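Long-range contacts in thiosulfate sulfurtransferase (Pseudomonas aeruginosa, PDB 1YT8), which probably acts as a thiosulfate sulfurtransferase of the rhodanese family, passing sulfur from thiosulfate to cyanide, and is built from repeated rhodanese-like domains: residues Thr283-Val288 with Val326-Asp331; Glu292-Gly297 with Gly364-Pro369; His298-Arg303 with Phe360-Ala365. All coordinates share one frame; numbering follows the deposited sequence.

Contact 1 of 3, residues Thr283-Val288 with Val326-Asp331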
# COMPACT_ATOMS: atom_id res chain seq x y z
N THR A 283 5.03 -11.35 -13.52
CA THR A 283 3.77 -10.83 -14.05
C THR A 283 2.71 -10.78 -12.95
O THR A 283 2.30 -11.81 -12.43
CB THR A 283 3.25 -11.71 -15.21
OG1 THR A 283 4.22 -11.75 -16.25
CG2 THR A 283 1.94 -11.15 -15.76
N TYR A 284 2.28 -9.57 -12.60
CA TYR A 284 1.27 -9.37 -11.57
C TYR A 284 -0.10 -9.23 -12.23
O TYR A 284 -0.29 -8.35 -13.07
CB TYR A 284 1.54 -8.09 -10.77
CG TYR A 284 2.86 -8.02 -10.03
CD1 TYR A 284 3.05 -8.72 -8.83
CD2 TYR A 284 3.89 -7.20 -10.48
CE1 TYR A 284 4.24 -8.60 -8.11
CE2 TYR A 284 5.08 -7.08 -9.77
CZ TYR A 284 5.25 -7.78 -8.58
OH TYR A 284 6.42 -7.66 -7.89
N LEU A 285 -1.05 -10.08 -11.86
CA LEU A 285 -2.41 -10.02 -12.40
C LEU A 285 -3.23 -9.26 -11.35
O LEU A 285 -3.50 -9.79 -10.27
CB LEU A 285 -2.97 -11.43 -12.59
CG LEU A 285 -4.39 -11.54 -13.16
CD1 LEU A 285 -4.46 -10.84 -14.53
CD2 LEU A 285 -4.77 -13.00 -13.29
N LEU A 286 -3.64 -8.04 -11.68
CA LEU A 286 -4.36 -7.18 -10.74
C LEU A 286 -5.76 -6.70 -11.16
O LEU A 286 -5.95 -6.21 -12.27
CB LEU A 286 -3.49 -5.97 -10.44
CG LEU A 286 -2.01 -6.28 -10.19
CD1 LEU A 286 -1.22 -4.98 -10.16
CD2 LEU A 286 -1.85 -7.04 -8.88
N ASP A 287 -6.71 -6.81 -10.24
CA ASP A 287 -8.11 -6.40 -10.44
C ASP A 287 -8.29 -5.00 -9.83
O ASP A 287 -8.22 -4.84 -8.61
CB ASP A 287 -9.04 -7.40 -9.73
CG ASP A 287 -10.51 -7.22 -10.10
OD1 ASP A 287 -11.00 -6.07 -10.13
OD2 ASP A 287 -11.18 -8.25 -10.35
N VAL A 288 -8.54 -4.00 -10.68
CA VAL A 288 -8.68 -2.62 -10.21
C VAL A 288 -10.09 -2.14 -9.82
O VAL A 288 -10.30 -0.95 -9.54
CB VAL A 288 -8.11 -1.63 -11.25
CG1 VAL A 288 -6.62 -1.91 -11.47
CG2 VAL A 288 -8.87 -1.74 -12.57
N VAL A 326 -0.67 -6.74 -15.42
CA VAL A 326 -1.83 -7.00 -16.27
C VAL A 326 -3.06 -6.59 -15.47
O VAL A 326 -3.32 -7.14 -14.40
CB VAL A 326 -1.94 -8.49 -16.65
CG1 VAL A 326 -3.20 -8.71 -17.47
CG2 VAL A 326 -0.72 -8.92 -17.44
N LEU A 327 -3.81 -5.61 -15.97
CA LEU A 327 -4.97 -5.12 -15.24
C LEU A 327 -6.33 -5.63 -15.70
O LEU A 327 -6.61 -5.71 -16.91
CB LEU A 327 -4.96 -3.58 -15.25
CG LEU A 327 -3.68 -2.91 -14.77
CD1 LEU A 327 -3.94 -1.42 -14.57
CD2 LEU A 327 -3.19 -3.55 -13.47
N VAL A 328 -7.17 -5.93 -14.72
CA VAL A 328 -8.52 -6.45 -14.95
C VAL A 328 -9.65 -5.53 -14.49
O VAL A 328 -9.59 -4.94 -13.42
CB VAL A 328 -8.71 -7.80 -14.22
CG1 VAL A 328 -10.12 -8.35 -14.46
CG2 VAL A 328 -7.66 -8.81 -14.67
N ASP A 329 -10.68 -5.42 -15.33
CA ASP A 329 -11.89 -4.67 -14.99
C ASP A 329 -12.98 -5.22 -15.89
O ASP A 329 -12.70 -5.99 -16.81
CB ASP A 329 -11.72 -3.14 -15.15
CG ASP A 329 -11.91 -2.65 -16.59
OD1 ASP A 329 -12.55 -3.33 -17.41
OD2 ASP A 329 -11.43 -1.53 -16.88
N ASP A 330 -14.23 -4.86 -15.62
CA ASP A 330 -15.35 -5.35 -16.42
C ASP A 330 -16.16 -4.19 -16.97
O ASP A 330 -17.36 -4.32 -17.22
CB ASP A 330 -16.26 -6.24 -15.56
CG ASP A 330 -16.75 -5.53 -14.29
OD1 ASP A 330 -16.58 -4.30 -14.17
OD2 ASP A 330 -17.31 -6.21 -13.40
N ASP A 331 -15.50 -3.05 -17.19
CA ASP A 331 -16.17 -1.85 -17.67
C ASP A 331 -15.47 -1.14 -18.82
O ASP A 331 -16.08 -0.31 -19.50
CB ASP A 331 -16.32 -0.86 -16.51
CG ASP A 331 -15.00 -0.60 -15.81
OD1 ASP A 331 -14.60 -1.44 -14.97
OD2 ASP A 331 -14.35 0.43 -16.12
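Val326 and Val328 bury more surface here than any other residues; Leu285 meets both, and Val288 meets Val328 as well. Strands 283-287 and 324-328 are parallel neighbours in the sheet of a rhodanese-like domain. Leu285 carries CG anti to its backbone N (chi1 -180°), and its CD1 touches Val326 CG1 at 3.8 Å and Val328 CG2 also at 3.8 Å. Valine suits both places: branching at CB fills the space beside the extended backbone with a short, rigid group. Leu272 of helix 269-277 packs on Leu285 and Val326. The other face of the sheet holds Leu286 and Leu327, where Leu327 CD2 meets Leu286 CB at 3.9 Å, and helices 307-312 and 334-344 lie against it. Val288, just past its strand, puts CG2 between its own backbone N and carbonyl carbon, which brings that methyl 3.4 Å from Val328 O; its side chain crosses that of Leu327 at about a right angle, CG1 lying 4.1 Å from Leu327 CD1. Four backbone hydrogen bonds join the two segments, the last from Val288 N to Val328 O (3.1 Å). Beyond Val328, Asp329 OD1 accepts from Asp331 N in an Asx turn. The chemistry thus divides: peptides satisfy one another, aliphatic groups make up most of both faces, and acids (Asp287, salt-bridged to Arg289, and Asp329 to Asp331) lie toward the strands' C-terminal ends.

Contact 2 of 3, residues Glu292-Gly297 with Gly364-Pro369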
# COMPACT_ATOMS: atom_id res chain seq x y z
N GLU A 292 -15.74 -4.93 -3.22
CA GLU A 292 -17.01 -5.64 -3.29
C GLU A 292 -17.17 -6.43 -4.59
O GLU A 292 -17.57 -7.59 -4.58
CB GLU A 292 -18.18 -4.66 -3.15
CG GLU A 292 -18.33 -3.98 -1.79
CD GLU A 292 -17.22 -2.98 -1.47
OE1 GLU A 292 -16.71 -2.32 -2.40
OE2 GLU A 292 -16.87 -2.85 -0.28
N GLU A 293 -16.86 -5.78 -5.71
CA GLU A 293 -16.95 -6.42 -7.01
C GLU A 293 -15.99 -7.60 -7.08
O GLU A 293 -16.35 -8.68 -7.56
CB GLU A 293 -16.62 -5.42 -8.11
CG GLU A 293 -17.69 -4.36 -8.31
CD GLU A 293 -17.21 -3.23 -9.19
OE1 GLU A 293 -16.41 -2.40 -8.71
OE2 GLU A 293 -17.62 -3.18 -10.37
N TYR A 294 -14.77 -7.38 -6.61
CA TYR A 294 -13.75 -8.42 -6.60
C TYR A 294 -14.26 -9.67 -5.87
O TYR A 294 -14.24 -10.77 -6.42
CB TYR A 294 -12.48 -7.91 -5.92
CG TYR A 294 -11.39 -8.95 -5.79
CD1 TYR A 294 -10.52 -9.21 -6.85
CD2 TYR A 294 -11.24 -9.70 -4.62
CE1 TYR A 294 -9.52 -10.18 -6.75
CE2 TYR A 294 -10.25 -10.68 -4.51
CZ TYR A 294 -9.40 -10.92 -5.57
OH TYR A 294 -8.42 -11.88 -5.47
N GLU A 295 -14.71 -9.49 -4.63
CA GLU A 295 -15.21 -10.61 -3.84
C GLU A 295 -16.44 -11.27 -4.44
O GLU A 295 -16.67 -12.47 -4.23
CB GLU A 295 -15.48 -10.16 -2.40
CG GLU A 295 -14.20 -9.98 -1.57
CD GLU A 295 -14.45 -9.42 -0.18
OE1 GLU A 295 -15.34 -9.94 0.53
OE2 GLU A 295 -13.73 -8.48 0.21
N ALA A 296 -17.22 -10.51 -5.20
CA ALA A 296 -18.42 -11.04 -5.84
C ALA A 296 -18.02 -12.02 -6.95
O ALA A 296 -18.76 -12.93 -7.29
CB ALA A 296 -19.26 -9.91 -6.42
N GLY A 297 -16.83 -11.81 -7.51
CA GLY A 297 -16.33 -12.67 -8.57
C GLY A 297 -15.11 -12.06 -9.23
O GLY A 297 -15.14 -10.91 -9.66
N GLY A 364 -14.90 -14.49 -3.24
CA GLY A 364 -14.39 -14.28 -1.89
C GLY A 364 -13.16 -13.39 -1.84
O GLY A 364 -12.70 -12.88 -2.87
N ALA A 365 -12.63 -13.21 -0.64
CA ALA A 365 -11.46 -12.37 -0.44
C ALA A 365 -10.21 -13.02 -1.03
O ALA A 365 -10.15 -14.24 -1.22
CB ALA A 365 -11.25 -12.13 1.05
N TRP A 366 -9.21 -12.19 -1.34
CA TRP A 366 -7.96 -12.67 -1.91
C TRP A 366 -7.20 -13.50 -0.87
O TRP A 366 -7.11 -13.12 0.29
CB TRP A 366 -7.09 -11.48 -2.34
CG TRP A 366 -5.73 -11.86 -2.86
CD1 TRP A 366 -5.45 -12.62 -3.96
CD2 TRP A 366 -4.46 -11.46 -2.31
NE1 TRP A 366 -4.09 -12.72 -4.14
CE2 TRP A 366 -3.46 -12.02 -3.14
CE3 TRP A 366 -4.08 -10.69 -1.21
CZ2 TRP A 366 -2.09 -11.83 -2.89
CZ3 TRP A 366 -2.72 -10.51 -0.96
CH2 TRP A 366 -1.75 -11.07 -1.80
N SER A 367 -6.66 -14.63 -1.30
CA SER A 367 -5.90 -15.49 -0.40
C SER A 367 -4.42 -15.37 -0.77
O SER A 367 -3.96 -15.94 -1.76
CB SER A 367 -6.35 -16.94 -0.53
OG SER A 367 -5.66 -17.76 0.39
N ALA A 368 -3.68 -14.61 0.04
CA ALA A 368 -2.26 -14.39 -0.20
C ALA A 368 -1.47 -15.69 -0.22
O ALA A 368 -1.71 -16.60 0.57
CB ALA A 368 -1.71 -13.46 0.86
N PRO A 369 -0.50 -15.80 -1.15
CA PRO A 369 0.32 -17.01 -1.24
C PRO A 369 1.28 -17.06 -0.06
O PRO A 369 1.98 -16.09 0.22
CB PRO A 369 1.04 -16.84 -2.57
CG PRO A 369 1.23 -15.35 -2.64
CD PRO A 369 -0.11 -14.82 -2.18
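Gly364 N gives a nearly straight hydrogen bond to Glu295 O (2.9 Å, 172° at the hydrogen), arriving in the carbonyl plane on a lone pair, and Glu295 CA returns a C-H contact to Gly364 O at 3.5 Å. Gly364 turns with a positive phi of 99°, at which a CB would be jammed against the preceding carbonyl oxygen, and glycine avoids this. The hydrocarbon part of Glu295 lies beside the same peptide, with CG 3.6 Å from Gly364 C, a place well suited to a long chain whose carboxylate can remain at the surface. Tyr294 extends from the helix with CG anti to its backbone N (chi1 177°). The edge of its ring meets the loop backbone, CE2 standing 3.7 Å from Trp366 N. Farther out, Tyr294 OH lies 3.4 Å from both CB and CD1 of Trp366, the two side chains crossing at a slant; packing apart, the hydroxyl is hydrogen-bonded to Ser302 O. A tyrosine can thus pack by its ring and still satisfy its polar tip. The contact fastens the last turn of helix 291-296 to the long loop before strand 378-379. Tyr294 also stacks on His298 and touches strand 303-304, while Trp366 reaches Arg303 and, on helix 51-58, Ala57.

Contact 3 of 3, residues His298-Arg303 with Phe360-Ala365; sequences HLPGSR and FSERGA
His298 holds CG between its backbone N and carbonyl carbon (chi1 56°), while Glu362 sets CG anti to its own N, and its chain is extended beyond CG, running past the imidazole. His298 to Gly301 match the His-(aliphatic)-Pro-Gly motif of rhodanese domains; a type II beta turn runs from Leu299 to Ser302. Gly301 takes the positive phi of that turn, where a CB would strike the preceding carbonyl oxygen. The backbones meet in a single antiparallel hydrogen-bonded pair: His298 N donates to Glu362 O at 2.7 Å, and Glu362 N donates back to His298 O. The same Glu362 O sits over the centre of the imidazole, 3.2 Å above its plane. At the ring edge, His298 NE2 makes a weak bond to Gly364 O, and its CE1 comes within 2.9 Å of Glu362 OE2. The carboxylate plane stands 77° from the ring plane, and its negative charge would tend to polarise the C-H edge it faces. Histidine suits this place because it offers both a flat face and a polar rim. Water 1, in the plane of the ring, ties His298 NE2, Glu362 OE2 and Ala365 O together; water 2 donates to both Glu362 OE2 and Ser302 O. An acidic residue fits here, since its oxygens can accept from solvent while Pro300 CA lies against OE1. Toward the interior the contact becomes apolar, Leu299 and Phe360 both packing on Val328. There Leu299 CD1 makes a CH-pi contact over the centre of the Phe360 ring, 3.7 Å from its centroid and 11° off the normal.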
# COMPACT_ATOMS: atom_id res chain seq x y z
N HIS A 298 -14.03 -12.84 -9.33
CA HIS A 298 -12.80 -12.35 -9.93
C HIS A 298 -12.03 -13.46 -10.64
O HIS A 298 -12.29 -14.64 -10.43
CB HIS A 298 -11.92 -11.70 -8.86
CG HIS A 298 -11.60 -12.60 -7.70
ND1 HIS A 298 -10.61 -13.57 -7.75
CD2 HIS A 298 -12.14 -12.68 -6.46
CE1 HIS A 298 -10.56 -14.20 -6.59
NE2 HIS A 298 -11.47 -13.68 -5.79
N LEU A 299 -11.07 -13.07 -11.47
CA LEU A 299 -10.26 -14.04 -12.21
C LEU A 299 -9.33 -14.81 -11.30
O LEU A 299 -8.71 -14.25 -10.40
CB LEU A 299 -9.43 -13.34 -13.29
CG LEU A 299 -10.04 -13.18 -14.68
CD1 LEU A 299 -11.25 -12.27 -14.63
CD2 LEU A 299 -8.99 -12.62 -15.62
N PRO A 300 -9.22 -16.13 -11.52
CA PRO A 300 -8.33 -16.93 -10.68
C PRO A 300 -6.91 -16.40 -10.80
O PRO A 300 -6.44 -16.07 -11.89
CB PRO A 300 -8.46 -18.33 -11.28
CG PRO A 300 -9.87 -18.34 -11.79
CD PRO A 300 -9.98 -16.98 -12.45
N GLY A 301 -6.22 -16.29 -9.66
CA GLY A 301 -4.85 -15.81 -9.68
C GLY A 301 -4.71 -14.30 -9.58
O GLY A 301 -3.59 -13.80 -9.45
N SER A 302 -5.82 -13.57 -9.66
CA SER A 302 -5.76 -12.12 -9.58
C SER A 302 -5.85 -11.63 -8.14
O SER A 302 -6.46 -12.28 -7.29
CB SER A 302 -6.86 -11.48 -10.44
OG SER A 302 -8.16 -11.77 -9.93
N ARG A 303 -5.22 -10.49 -7.88
CA ARG A 303 -5.22 -9.88 -6.56
C ARG A 303 -6.08 -8.62 -6.62
O ARG A 303 -6.15 -7.96 -7.66
CB ARG A 303 -3.79 -9.50 -6.15
CG ARG A 303 -3.68 -8.75 -4.83
CD ARG A 303 -2.23 -8.43 -4.45
NE ARG A 303 -2.17 -7.76 -3.16
CZ ARG A 303 -1.05 -7.50 -2.48
NH1 ARG A 303 0.13 -7.87 -2.96
NH2 ARG A 303 -1.12 -6.89 -1.31
N PHE A 360 -14.90 -14.35 -14.43
CA PHE A 360 -14.84 -13.89 -13.05
C PHE A 360 -15.47 -14.99 -12.20
O PHE A 360 -16.49 -14.78 -11.54
CB PHE A 360 -15.62 -12.58 -12.91
CG PHE A 360 -15.02 -11.43 -13.68
CD1 PHE A 360 -14.18 -10.52 -13.06
CD2 PHE A 360 -15.28 -11.29 -15.04
CE1 PHE A 360 -13.59 -9.48 -13.78
CE2 PHE A 360 -14.70 -10.25 -15.77
CZ PHE A 360 -13.86 -9.34 -15.13
N SER A 361 -14.84 -16.16 -12.22
CA SER A 361 -15.33 -17.34 -11.52
C SER A 361 -14.96 -17.49 -10.04
O SER A 361 -15.75 -18.04 -9.26
CB SER A 361 -14.89 -18.59 -12.28
OG SER A 361 -13.49 -18.57 -12.52
N GLU A 362 -13.78 -17.03 -9.66
CA GLU A 362 -13.32 -17.15 -8.28
C GLU A 362 -14.02 -16.13 -7.38
O GLU A 362 -14.11 -14.95 -7.72
CB GLU A 362 -11.80 -16.98 -8.23
CG GLU A 362 -11.14 -17.45 -6.95
CD GLU A 362 -9.63 -17.41 -7.04
OE1 GLU A 362 -9.07 -18.15 -7.88
OE2 GLU A 362 -9.00 -16.65 -6.29
N ARG A 363 -14.49 -16.58 -6.22
CA ARG A 363 -15.21 -15.70 -5.31
C ARG A 363 -14.61 -15.60 -3.91
O ARG A 363 -13.90 -16.50 -3.45
CB ARG A 363 -16.66 -16.15 -5.22
CG ARG A 363 -17.24 -16.49 -6.59
CD ARG A 363 -18.73 -16.76 -6.57
NE ARG A 363 -19.18 -17.24 -7.87
CZ ARG A 363 -19.06 -16.57 -9.01
NH1 ARG A 363 -18.50 -15.36 -9.02
NH2 ARG A 363 -19.48 -17.10 -10.15
N GLY A 364 -14.90 -14.49 -3.24
CA GLY A 364 -14.39 -14.28 -1.89
C GLY A 364 -13.16 -13.39 -1.84
O GLY A 364 -12.70 -12.88 -2.87
N ALA A 365 -12.63 -13.21 -0.64
CA ALA A 365 -11.46 -12.37 -0.44
C ALA A 365 -10.21 -13.02 -1.03
O ALA A 365 -10.15 -14.24 -1.22
CB ALA A 365 -11.25 -12.13 1.05
O HOH W 1 -10.43 -15.70 -3.66
O HOH W 2 -6.63 -14.97 -6.79
O HOH W 3 -6.58 -18.35 -7.45

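Contact 1 is the buried core of the three, contact 3 is partly buried and contact 2 lies at the surface. Contact 1 pairs regular strands by peptide ladder and aliphatic packing. Contacts 2 and 3, centred about 6 Å apart, share Gly364 and Ala365 and fix one long loop to consecutive parts of the chain, helix 291-296 and the turn after it. Contact 2 rests on one backbone bond with Tyr294 packing on Trp366; contact 3 has a reciprocal backbone pair and adds a water-linked carboxylate-imidazole group. They also reach the core: Arg303 joins Leu285 and Asp287 through its backbone, Phe360 packs on Val328, and Tyr294 touches Asp287.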